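Local coordinates for protein methylocystis parvus OBBP MbnE (Methylocystis parvus OBBP, PDB 5ICQ) that probably binds the copper-chelating peptide methanobactin in the periplasm for transport into the cell, at residues A[50-61]-A[252-260]; A[288-296]-A[354-362]. All blocks are in the same frame, centred on the assembly; numbering follows the deposited sequence.

Contact 1: residues A[50-61]-A[252-260]; sequences FDHFPYADPAAK and PSQRGFYNF
Phe257 meets Phe53, Tyr55 and Ala56 at the apolar centre. Ala56 CB lies over one face of the Phe257 ring, 3.9 Å from its centroid and 20° off the normal, a CH-pi contact. The edge of the same ring turns to the face of Tyr55 in an offset edge-to-face pair, centroids 5.6 Å apart and planes at 62°; Tyr55 OH is hydrogen-bonded to the backbone N of Gln104. Phe53 takes Ser253 CA over a face of its own ring, while Phe50 CE2 packs on Pro252 CB at 3.6 Å. Gly256 packs against Ala56 and Asp57, where a CB would clash with Ala56 CB. Water bridges Phe53 N to the carbonyls of Pro252 and Arg255. At the polar edge Arg255, extended from CG to NE, brings NH1 to Asp51 O at 2.9 Å, on a lone pair in the carbonyl plane, and to Asp51 OD1 at 3.2 Å in a salt bridge. A leucine in place of Arg255 would probably leave the carboxylates of Asp51 and Asp250 without their cationic mate and Asp51 O without its donor. The loops leading into strands 65-71 and 262-268 are thus joined by aromatic packing inside and charge outside, water satisfying backbone groups between them.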
loop_
_atom_site.group_PDB
_atom_site.type_symbol
_atom_site.label_atom_id
_atom_site.label_comp_id
_atom_site.label_asym_id
_atom_site.label_seq_id
_atom_site.Cartn_x
_atom_site.Cartn_y
_atom_site.Cartn_z
ATOM N N PHE A 50 -21.565 -18.263 -3.750
ATOM C CA PHE A 50 -20.219 -18.816 -3.835
ATOM C C PHE A 50 -19.901 -19.624 -2.577
ATOM O O PHE A 50 -20.376 -19.323 -1.478
ATOM C CB PHE A 50 -19.176 -17.699 -4.032
ATOM C CG PHE A 50 -18.883 -16.899 -2.780
ATOM C CD1 PHE A 50 -19.645 -15.785 -2.455
ATOM C CD2 PHE A 50 -17.832 -17.259 -1.936
ATOM C CE1 PHE A 50 -19.382 -15.047 -1.299
ATOM C CE2 PHE A 50 -17.563 -16.520 -0.783
ATOM C CZ PHE A 50 -18.343 -15.419 -0.468
ATOM N N ASP A 51 -19.097 -20.669 -2.753
ATOM C CA ASP A 51 -18.770 -21.578 -1.663
ATOM C C ASP A 51 -17.566 -21.117 -0.856
ATOM O O ASP A 51 -17.531 -21.311 0.361
ATOM C CB ASP A 51 -18.496 -22.983 -2.204
ATOM C CG ASP A 51 -18.148 -23.965 -1.102
ATOM O OD1 ASP A 51 -19.073 -24.394 -0.384
ATOM O OD2 ASP A 51 -16.950 -24.286 -0.936
ATOM N N HIS A 52 -16.565 -20.540 -1.516
ATOM C CA HIS A 52 -15.358 -20.074 -0.841
ATOM C C HIS A 52 -14.663 -19.088 -1.762
ATOM O O HIS A 52 -14.949 -19.032 -2.964
ATOM C CB HIS A 52 -14.424 -21.241 -0.495
ATOM C CG HIS A 52 -14.041 -22.079 -1.681
ATOM N ND1 HIS A 52 -14.846 -23.087 -2.174
ATOM C CD2 HIS A 52 -12.948 -22.046 -2.481
ATOM C CE1 HIS A 52 -14.266 -23.634 -3.229
ATOM N NE2 HIS A 52 -13.111 -23.026 -3.434
ATOM N N PHE A 53 -13.748 -18.308 -1.193
ATOM C CA PHE A 53 -12.934 -17.424 -2.022
ATOM C C PHE A 53 -12.034 -18.269 -2.924
ATOM O O PHE A 53 -11.521 -19.300 -2.490
ATOM C CB PHE A 53 -12.072 -16.500 -1.158
ATOM C CG PHE A 53 -12.826 -15.343 -0.531
ATOM C CD1 PHE A 53 -14.163 -15.103 -0.832
ATOM C CD2 PHE A 53 -12.171 -14.475 0.332
ATOM C CE1 PHE A 53 -14.847 -14.027 -0.263
ATOM C CE2 PHE A 53 -12.849 -13.393 0.911
ATOM C CZ PHE A 53 -14.172 -13.162 0.609
ATOM N N PRO A 54 -11.805 -17.853 -4.173
ATOM C CA PRO A 54 -11.111 -18.746 -5.121
ATOM C C PRO A 54 -9.649 -19.012 -4.783
ATOM O O PRO A 54 -9.093 -19.994 -5.294
ATOM C CB PRO A 54 -11.256 -18.021 -6.468
ATOM C CG PRO A 54 -11.550 -16.608 -6.119
ATOM C CD PRO A 54 -12.323 -16.643 -4.828
ATOM N N TYR A 55 -9.010 -18.198 -3.939
ATOM C CA TYR A 55 -7.641 -18.458 -3.507
ATOM C C TYR A 55 -7.572 -19.175 -2.161
ATOM O O TYR A 55 -6.496 -19.244 -1.555
ATOM C CB TYR A 55 -6.831 -17.154 -3.444
ATOM C CG TYR A 55 -7.412 -16.084 -2.536
ATOM C CD1 TYR A 55 -8.470 -15.291 -2.963
ATOM C CD2 TYR A 55 -6.891 -15.857 -1.263
ATOM C CE1 TYR A 55 -9.008 -14.306 -2.145
ATOM C CE2 TYR A 55 -7.421 -14.867 -0.442
ATOM C CZ TYR A 55 -8.481 -14.104 -0.894
ATOM O OH TYR A 55 -9.026 -13.127 -0.100
ATOM N N ALA A 56 -8.693 -19.661 -1.654
ATOM C CA ALA A 56 -8.692 -20.550 -0.507
ATOM C C ALA A 56 -8.906 -21.970 -1.006
ATOM O O ALA A 56 -9.554 -22.185 -2.032
ATOM C CB ALA A 56 -9.786 -20.172 0.499
ATOM N N ASP A 57 -8.350 -22.937 -0.284
ATOM C CA ASP A 57 -8.582 -24.341 -0.616
ATOM C C ASP A 57 -9.404 -24.983 0.491
ATOM O O ASP A 57 -8.883 -25.203 1.594
ATOM C CB ASP A 57 -7.259 -25.089 -0.810
ATOM C CG ASP A 57 -7.457 -26.484 -1.397
ATOM O OD1 ASP A 57 -8.544 -27.076 -1.208
ATOM O OD2 ASP A 57 -6.519 -26.982 -2.047
ATOM N N PRO A 58 -10.674 -25.316 0.250
ATOM C CA PRO A 58 -11.477 -25.943 1.310
ATOM C C PRO A 58 -10.939 -27.289 1.764
ATOM O O PRO A 58 -11.295 -27.736 2.855
ATOM C CB PRO A 58 -12.869 -26.073 0.675
ATOM C CG PRO A 58 -12.658 -25.921 -0.792
ATOM C CD PRO A 58 -11.450 -25.059 -0.973
ATOM N N ALA A 59 -10.078 -27.937 0.983
ATOM C CA ALA A 59 -9.467 -29.180 1.439
ATOM C C ALA A 59 -8.240 -28.960 2.321
ATOM O O ALA A 59 -7.596 -29.942 2.707
ATOM C CB ALA A 59 -9.087 -30.059 0.240
ATOM N N ALA A 60 -7.901 -27.711 2.645
ATOM C CA ALA A 60 -6.766 -27.452 3.526
ATOM C C ALA A 60 -6.912 -28.236 4.821
ATOM O O ALA A 60 -8.000 -28.315 5.401
ATOM C CB ALA A 60 -6.663 -25.953 3.831
ATOM N N LYS A 61 -5.807 -28.827 5.273
ATOM C CA LYS A 61 -5.823 -29.618 6.495
ATOM C C LYS A 61 -5.707 -28.726 7.727
ATOM O O LYS A 61 -5.020 -27.703 7.712
ATOM C CB LYS A 61 -4.688 -30.634 6.466
ATOM C CG LYS A 61 -4.909 -31.698 5.397
ATOM C CD LYS A 61 -3.623 -32.379 5.004
ATOM C CE LYS A 61 -3.859 -33.372 3.871
ATOM N NZ LYS A 61 -2.581 -33.872 3.286
ATOM N N PRO A 252 -18.978 -18.570 4.115
ATOM C CA PRO A 252 -18.274 -18.744 2.830
ATOM C C PRO A 252 -16.958 -17.991 2.722
ATOM O O PRO A 252 -15.964 -18.565 2.259
ATOM C CB PRO A 252 -19.306 -18.238 1.813
ATOM C CG PRO A 252 -20.634 -18.634 2.441
ATOM C CD PRO A 252 -20.420 -18.325 3.923
ATOM N N SER A 253 -16.916 -16.727 3.156
ATOM C CA SER A 253 -15.691 -15.931 3.076
ATOM C C SER A 253 -14.587 -16.428 4.001
ATOM O O SER A 253 -13.467 -15.900 3.941
ATOM C CB SER A 253 -16.003 -14.468 3.415
ATOM O OG SER A 253 -16.388 -14.332 4.780
ATOM N N GLN A 254 -14.873 -17.409 4.853
ATOM C CA GLN A 254 -13.911 -17.935 5.812
ATOM C C GLN A 254 -13.484 -19.371 5.521
ATOM O O GLN A 254 -12.534 -19.856 6.149
ATOM C CB GLN A 254 -14.511 -17.877 7.231
ATOM C CG GLN A 254 -15.032 -16.508 7.636
ATOM C CD GLN A 254 -13.886 -15.570 7.909
ATOM O OE1 GLN A 254 -13.327 -15.568 9.000
ATOM N NE2 GLN A 254 -13.501 -14.797 6.901
ATOM N N ARG A 255 -14.174 -20.072 4.620
ATOM C CA ARG A 255 -13.885 -21.481 4.374
ATOM C C ARG A 255 -12.541 -21.635 3.693
ATOM O O ARG A 255 -12.251 -20.942 2.712
ATOM C CB ARG A 255 -14.969 -22.109 3.495
ATOM C CG ARG A 255 -16.306 -22.272 4.192
ATOM C CD ARG A 255 -17.379 -22.717 3.208
ATOM N NE ARG A 255 -18.703 -22.721 3.821
ATOM C CZ ARG A 255 -19.838 -22.508 3.163
ATOM N NH1 ARG A 255 -19.817 -22.261 1.856
ATOM N NH2 ARG A 255 -20.996 -22.539 3.816
ATOM N N GLY A 256 -11.722 -22.554 4.207
ATOM C CA GLY A 256 -10.392 -22.758 3.684
ATOM C C GLY A 256 -9.322 -21.913 4.335
ATOM O O GLY A 256 -8.134 -22.140 4.077
ATOM N N PHE A 257 -9.701 -20.942 5.161
ATOM C CA PHE A 257 -8.741 -20.090 5.849
ATOM C C PHE A 257 -8.585 -20.564 7.287
ATOM O O PHE A 257 -9.445 -21.263 7.824
ATOM C CB PHE A 257 -9.202 -18.627 5.832
ATOM C CG PHE A 257 -9.216 -18.007 4.463
ATOM C CD1 PHE A 257 -8.027 -17.767 3.781
ATOM C CD2 PHE A 257 -10.417 -17.658 3.853
ATOM C CE1 PHE A 257 -8.038 -17.182 2.522
ATOM C CE2 PHE A 257 -10.434 -17.066 2.590
ATOM C CZ PHE A 257 -9.248 -16.830 1.924
ATOM N N TYR A 258 -7.471 -20.168 7.906
ATOM C CA TYR A 258 -7.210 -20.379 9.332
ATOM C C TYR A 258 -7.100 -21.871 9.658
ATOM O O TYR A 258 -7.899 -22.454 10.391
ATOM C CB TYR A 258 -8.289 -19.716 10.193
ATOM C CG TYR A 258 -8.701 -18.371 9.684
ATOM C CD1 TYR A 258 -7.791 -17.319 9.622
ATOM C CD2 TYR A 258 -10.007 -18.144 9.283
ATOM C CE1 TYR A 258 -8.187 -16.073 9.169
ATOM C CE2 TYR A 258 -10.407 -16.917 8.827
ATOM C CZ TYR A 258 -9.504 -15.889 8.770
ATOM O OH TYR A 258 -9.931 -14.665 8.310
ATOM N N ASN A 259 -6.054 -22.463 9.114
ATOM C CA ASN A 259 -5.880 -23.906 9.182
ATOM C C ASN A 259 -4.957 -24.356 10.297
ATOM O O ASN A 259 -5.173 -25.437 10.866
ATOM C CB ASN A 259 -5.375 -24.395 7.830
ATOM C CG ASN A 259 -6.311 -23.974 6.726
ATOM O OD1 ASN A 259 -7.508 -24.264 6.800
ATOM N ND2 ASN A 259 -5.809 -23.208 5.758
ATOM N N PHE A 260 -3.954 -23.553 10.633
ATOM C CA PHE A 260 -3.071 -23.895 11.737
ATOM C C PHE A 260 -3.833 -23.825 13.052
ATOM O O PHE A 260 -4.694 -22.960 13.244
ATOM C CB PHE A 260 -1.871 -22.950 11.773
ATOM C CG PHE A 260 -1.060 -22.970 10.512
ATOM C CD1 PHE A 260 -0.217 -24.034 10.248
ATOM C CD2 PHE A 260 -1.154 -21.931 9.586
ATOM C CE1 PHE A 260 0.532 -24.077 9.085
ATOM C CE2 PHE A 260 -0.409 -21.964 8.416
ATOM C CZ PHE A 260 0.437 -23.044 8.166
HETATM O O HOH W 1 -22.328 -21.270 0.092
HETATM O O HOH W 2 -13.265 -18.655 1.603
HETATM O O HOH W 3 -6.557 -22.290 1.809
#

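Contact 2: residues A[288-296]-A[354-362]; sequences ETSTTRWST and NYYAGLYTR. With SO4 (sulfate ion), chain E.
The Tyr356 ring presents its edge to Thr291 OG1, 3.7 Å from CD1, and is covered on both faces from its own segment: Tyr360 CE2 lies over one face toward the rim, Tyr355 CB over the centre of the opposite one. Its hydroxyl is hydrogen-bonded to Asp454. Tyr360 is met by the methyl of Thr291, whose CG2 comes within 3.6 Å of Tyr360 CZ. The Trp294 indole offers its edge, CD1, to Leu359 CD1 at 3.9 Å; Trp577 stacks on this indole, and Arg310 makes a cation-pi contact with it. Thr291 buries the most surface of any residue here; its torsion (chi1 51°) sets OG1 between the backbone N and carbonyl carbon, at the Tyr356 edge, and sends CG2 to Tyr360. Polar links across the contact run through water: one molecule joins Thr291 OG1 to Tyr355 O, and two others join Thr289 O to Tyr360 OH. Ser290 is the N-cap, its OG accepting from Arg293 N at 3.0 Å. Arg293 grips Glu288 OE1 side-on through NE and NH2, and its NH1 donates to sulfate O3 at 2.8 Å, the ion probably coming from the crystallisation liquor. Helix 291-296 and the loop before it therefore rest on the type I' turn 356-359 and on Tyr360 through small apolar contacts and bridging waters, while Arg293 is engaged by Glu288, itself also bonded to Arg286 and Tyr298, and by the anion.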
loop_
_atom_site.group_PDB
_atom_site.type_symbol
_atom_site.label_atom_id
_atom_site.label_comp_id
_atom_site.label_asym_id
_atom_site.label_seq_id
_atom_site.Cartn_x
_atom_site.Cartn_y
_atom_site.Cartn_z
ATOM N N GLU A 288 11.818 -12.029 1.344
ATOM C CA GLU A 288 13.158 -11.502 1.139
ATOM C C GLU A 288 13.072 -10.121 0.506
ATOM O O GLU A 288 12.409 -9.950 -0.523
ATOM C CB GLU A 288 13.988 -12.431 0.250
ATOM C CG GLU A 288 15.438 -12.041 0.179
ATOM C CD GLU A 288 16.042 -11.940 1.554
ATOM O OE1 GLU A 288 16.316 -10.806 2.012
ATOM O OE2 GLU A 288 16.210 -13.000 2.179
ATOM N N THR A 289 13.747 -9.138 1.114
ATOM C CA THR A 289 13.824 -7.797 0.543
ATOM C C THR A 289 15.251 -7.347 0.265
ATOM O O THR A 289 15.440 -6.251 -0.274
ATOM C CB THR A 289 13.148 -6.769 1.467
ATOM O OG1 THR A 289 13.660 -6.914 2.794
ATOM C CG2 THR A 289 11.638 -6.980 1.494
ATOM N N SER A 290 16.254 -8.157 0.599
ATOM C CA SER A 290 17.657 -7.817 0.375
ATOM C C SER A 290 18.117 -8.440 -0.936
ATOM O O SER A 290 18.083 -9.667 -1.078
ATOM C CB SER A 290 18.526 -8.324 1.531
ATOM O OG SER A 290 19.879 -8.448 1.120
ATOM N N THR A 291 18.536 -7.604 -1.896
ATOM C CA THR A 291 19.054 -8.144 -3.153
ATOM C C THR A 291 20.319 -8.961 -2.930
ATOM O O THR A 291 20.541 -9.967 -3.613
ATOM C CB THR A 291 19.325 -7.027 -4.166
ATOM O OG1 THR A 291 20.134 -6.006 -3.570
ATOM C CG2 THR A 291 18.024 -6.421 -4.642
ATOM N N THR A 292 21.167 -8.544 -1.983
ATOM C CA THR A 292 22.387 -9.304 -1.705
ATOM C C THR A 292 22.060 -10.700 -1.193
ATOM O O THR A 292 22.649 -11.694 -1.636
ATOM C CB THR A 292 23.258 -8.556 -0.690
ATOM O OG1 THR A 292 23.522 -7.230 -1.169
ATOM C CG2 THR A 292 24.585 -9.282 -0.486
ATOM N N ARG A 293 21.123 -10.795 -0.243
ATOM C CA ARG A 293 20.799 -12.093 0.331
ATOM C C ARG A 293 20.088 -12.971 -0.687
ATOM O O ARG A 293 20.413 -14.154 -0.828
ATOM C CB ARG A 293 19.940 -11.906 1.582
ATOM C CG ARG A 293 20.021 -13.029 2.585
ATOM C CD ARG A 293 19.787 -12.457 3.975
ATOM N NE ARG A 293 18.652 -11.551 3.971
ATOM C CZ ARG A 293 18.463 -10.586 4.861
ATOM N NH1 ARG A 293 19.343 -10.398 5.838
ATOM N NH2 ARG A 293 17.399 -9.804 4.761
ATOM N N TRP A 294 19.126 -12.401 -1.417
ATOM C CA TRP A 294 18.458 -13.154 -2.474
ATOM C C TRP A 294 19.468 -13.655 -3.487
ATOM O O TRP A 294 19.396 -14.809 -3.928
ATOM C CB TRP A 294 17.399 -12.272 -3.146
ATOM C CG TRP A 294 16.421 -12.994 -4.055
ATOM C CD1 TRP A 294 16.252 -12.791 -5.395
ATOM C CD2 TRP A 294 15.468 -14.010 -3.680
ATOM N NE1 TRP A 294 15.253 -13.615 -5.879
ATOM C CE2 TRP A 294 14.755 -14.367 -4.846
ATOM C CE3 TRP A 294 15.143 -14.641 -2.470
ATOM C CZ2 TRP A 294 13.739 -15.334 -4.841
ATOM C CZ3 TRP A 294 14.130 -15.595 -2.462
ATOM C CH2 TRP A 294 13.440 -15.933 -3.645
ATOM N N SER A 295 20.454 -12.814 -3.826
ATOM C CA SER A 295 21.415 -13.157 -4.867
ATOM C C SER A 295 22.371 -14.261 -4.424
ATOM O O SER A 295 22.669 -15.169 -5.207
ATOM C CB SER A 295 22.193 -11.909 -5.290
ATOM O OG SER A 295 23.160 -12.237 -6.262
ATOM N N THR A 296 22.868 -14.212 -3.180
ATOM C CA THR A 296 23.926 -15.134 -2.775
ATOM C C THR A 296 23.703 -15.856 -1.453
ATOM O O THR A 296 24.532 -16.698 -1.090
ATOM C CB THR A 296 25.278 -14.398 -2.692
ATOM O OG1 THR A 296 25.197 -13.356 -1.712
ATOM C CG2 THR A 296 25.657 -13.797 -4.040
ATOM N N ASN A 354 25.282 -2.448 -10.361
ATOM C CA ASN A 354 26.352 -2.266 -9.385
ATOM C C ASN A 354 25.906 -2.457 -7.944
ATOM O O ASN A 354 26.739 -2.793 -7.094
ATOM C CB ASN A 354 26.981 -0.877 -9.546
ATOM C CG ASN A 354 28.011 -0.841 -10.660
ATOM O OD1 ASN A 354 29.170 -1.204 -10.457
ATOM N ND2 ASN A 354 27.589 -0.430 -11.850
ATOM N N TYR A 355 24.632 -2.239 -7.626
ATOM C CA TYR A 355 24.192 -2.407 -6.246
ATOM C C TYR A 355 23.182 -3.522 -6.041
ATOM O O TYR A 355 23.093 -4.052 -4.929
ATOM C CB TYR A 355 23.575 -1.106 -5.702
ATOM C CG TYR A 355 24.578 0.004 -5.520
ATOM C CD1 TYR A 355 25.605 -0.127 -4.599
ATOM C CD2 TYR A 355 24.496 1.180 -6.256
ATOM C CE1 TYR A 355 26.532 0.870 -4.417
ATOM C CE2 TYR A 355 25.426 2.202 -6.074
ATOM C CZ TYR A 355 26.442 2.032 -5.148
ATOM O OH TYR A 355 27.390 3.009 -4.935
ATOM N N TYR A 356 22.408 -3.888 -7.059
ATOM C CA TYR A 356 21.234 -4.718 -6.808
ATOM C C TYR A 356 21.262 -6.033 -7.572
ATOM O O TYR A 356 20.215 -6.680 -7.708
ATOM C CB TYR A 356 19.960 -3.936 -7.127
ATOM C CG TYR A 356 19.895 -2.636 -6.349
ATOM C CD1 TYR A 356 19.887 -2.634 -4.955
ATOM C CD2 TYR A 356 19.850 -1.415 -7.007
ATOM C CE1 TYR A 356 19.831 -1.440 -4.236
ATOM C CE2 TYR A 356 19.797 -0.217 -6.299
ATOM C CZ TYR A 356 19.788 -0.237 -4.921
ATOM O OH TYR A 356 19.728 0.957 -4.233
ATOM N N ALA A 357 22.437 -6.442 -8.053
ATOM C CA ALA A 357 22.626 -7.722 -8.739
ATOM C C ALA A 357 21.704 -7.854 -9.944
ATOM O O ALA A 357 21.334 -8.965 -10.339
ATOM C CB ALA A 357 22.441 -8.905 -7.779
ATOM N N GLY A 358 21.328 -6.720 -10.535
ATOM C CA GLY A 358 20.450 -6.713 -11.693
ATOM C C GLY A 358 19.032 -7.169 -11.432
ATOM O O GLY A 358 18.299 -7.455 -12.382
ATOM N N LEU A 359 18.606 -7.204 -10.173
ATOM C CA LEU A 359 17.337 -7.836 -9.828
ATOM C C LEU A 359 16.128 -6.917 -9.945
ATOM O O LEU A 359 14.992 -7.408 -9.924
ATOM C CB LEU A 359 17.400 -8.381 -8.397
ATOM C CG LEU A 359 18.346 -9.582 -8.252
ATOM C CD1 LEU A 359 18.554 -9.913 -6.784
ATOM C CD2 LEU A 359 17.801 -10.800 -9.008
ATOM N N TYR A 360 16.323 -5.611 -10.040
ATOM C CA TYR A 360 15.194 -4.697 -10.061
ATOM C C TYR A 360 14.802 -4.329 -11.486
ATOM O O TYR A 360 15.516 -4.603 -12.452
ATOM C CB TYR A 360 15.517 -3.442 -9.265
ATOM C CG TYR A 360 15.510 -3.638 -7.769
ATOM C CD1 TYR A 360 14.498 -4.341 -7.140
ATOM C CD2 TYR A 360 16.513 -3.087 -6.982
ATOM C CE1 TYR A 360 14.479 -4.485 -5.757
ATOM C CE2 TYR A 360 16.501 -3.225 -5.611
ATOM C CZ TYR A 360 15.496 -3.921 -5.003
ATOM O OH TYR A 360 15.510 -4.037 -3.630
ATOM N N THR A 361 13.638 -3.686 -11.604
ATOM C CA THR A 361 13.164 -3.182 -12.882
ATOM C C THR A 361 12.745 -1.724 -12.712
ATOM O O THR A 361 12.256 -1.330 -11.649
ATOM C CB THR A 361 11.994 -4.049 -13.423
ATOM O OG1 THR A 361 11.599 -3.579 -14.719
ATOM C CG2 THR A 361 10.816 -3.975 -12.513
ATOM N N ARG A 362 12.967 -0.916 -13.747
ATOM C CA ARG A 362 12.637 0.505 -13.646
ATOM C C ARG A 362 11.139 0.688 -13.432
ATOM O O ARG A 362 10.325 0.017 -14.067
ATOM C CB ARG A 362 13.068 1.251 -14.911
ATOM C CG ARG A 362 13.046 2.791 -14.764
ATOM C CD ARG A 362 14.268 3.283 -13.938
ATOM N NE ARG A 362 14.147 4.692 -13.546
ATOM C CZ ARG A 362 14.578 5.722 -14.279
ATOM N NH1 ARG A 362 15.180 5.514 -15.445
ATOM N NH2 ARG A 362 14.402 6.963 -13.843
HETATM S S SO4 E . 18.204 -6.524 6.263
HETATM O O1 SO4 E . 17.292 -6.285 7.376
HETATM O O2 SO4 E . 19.090 -5.375 6.103
HETATM O O3 SO4 E . 19.006 -7.716 6.525
HETATM O O4 SO4 E . 17.421 -6.712 5.046
HETATM O O HOH W 4 13.589 -5.330 -2.231
HETATM O O HOH W 5 17.733 -4.550 -1.417
HETATM O O HOH W 6 22.697 -6.668 -4.046
#

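Both contacts are partly buried, 7 of 16 touching residues buried in contact 1 and 3 of 9 in contact 2, their centres about 25 and 21 Å from the centre of the chain; those centres are 34 Å apart and the nearest atoms about 17 Å. They hold different elements. Contact 1 ties the loops that precede strands 65-71 and 262-268, parallel neighbours in one sheet, whereas contact 2 sets a short helix against the link between helix 348-355 and strand 361-362, which joins the eight-stranded mixed sheet. The chemistry differs accordingly: the two loops bury 640 Å² and share a direct hydrogen bond and salt bridge, while the helix-to-turn junction buries 305 Å² and relies on water for its polar links.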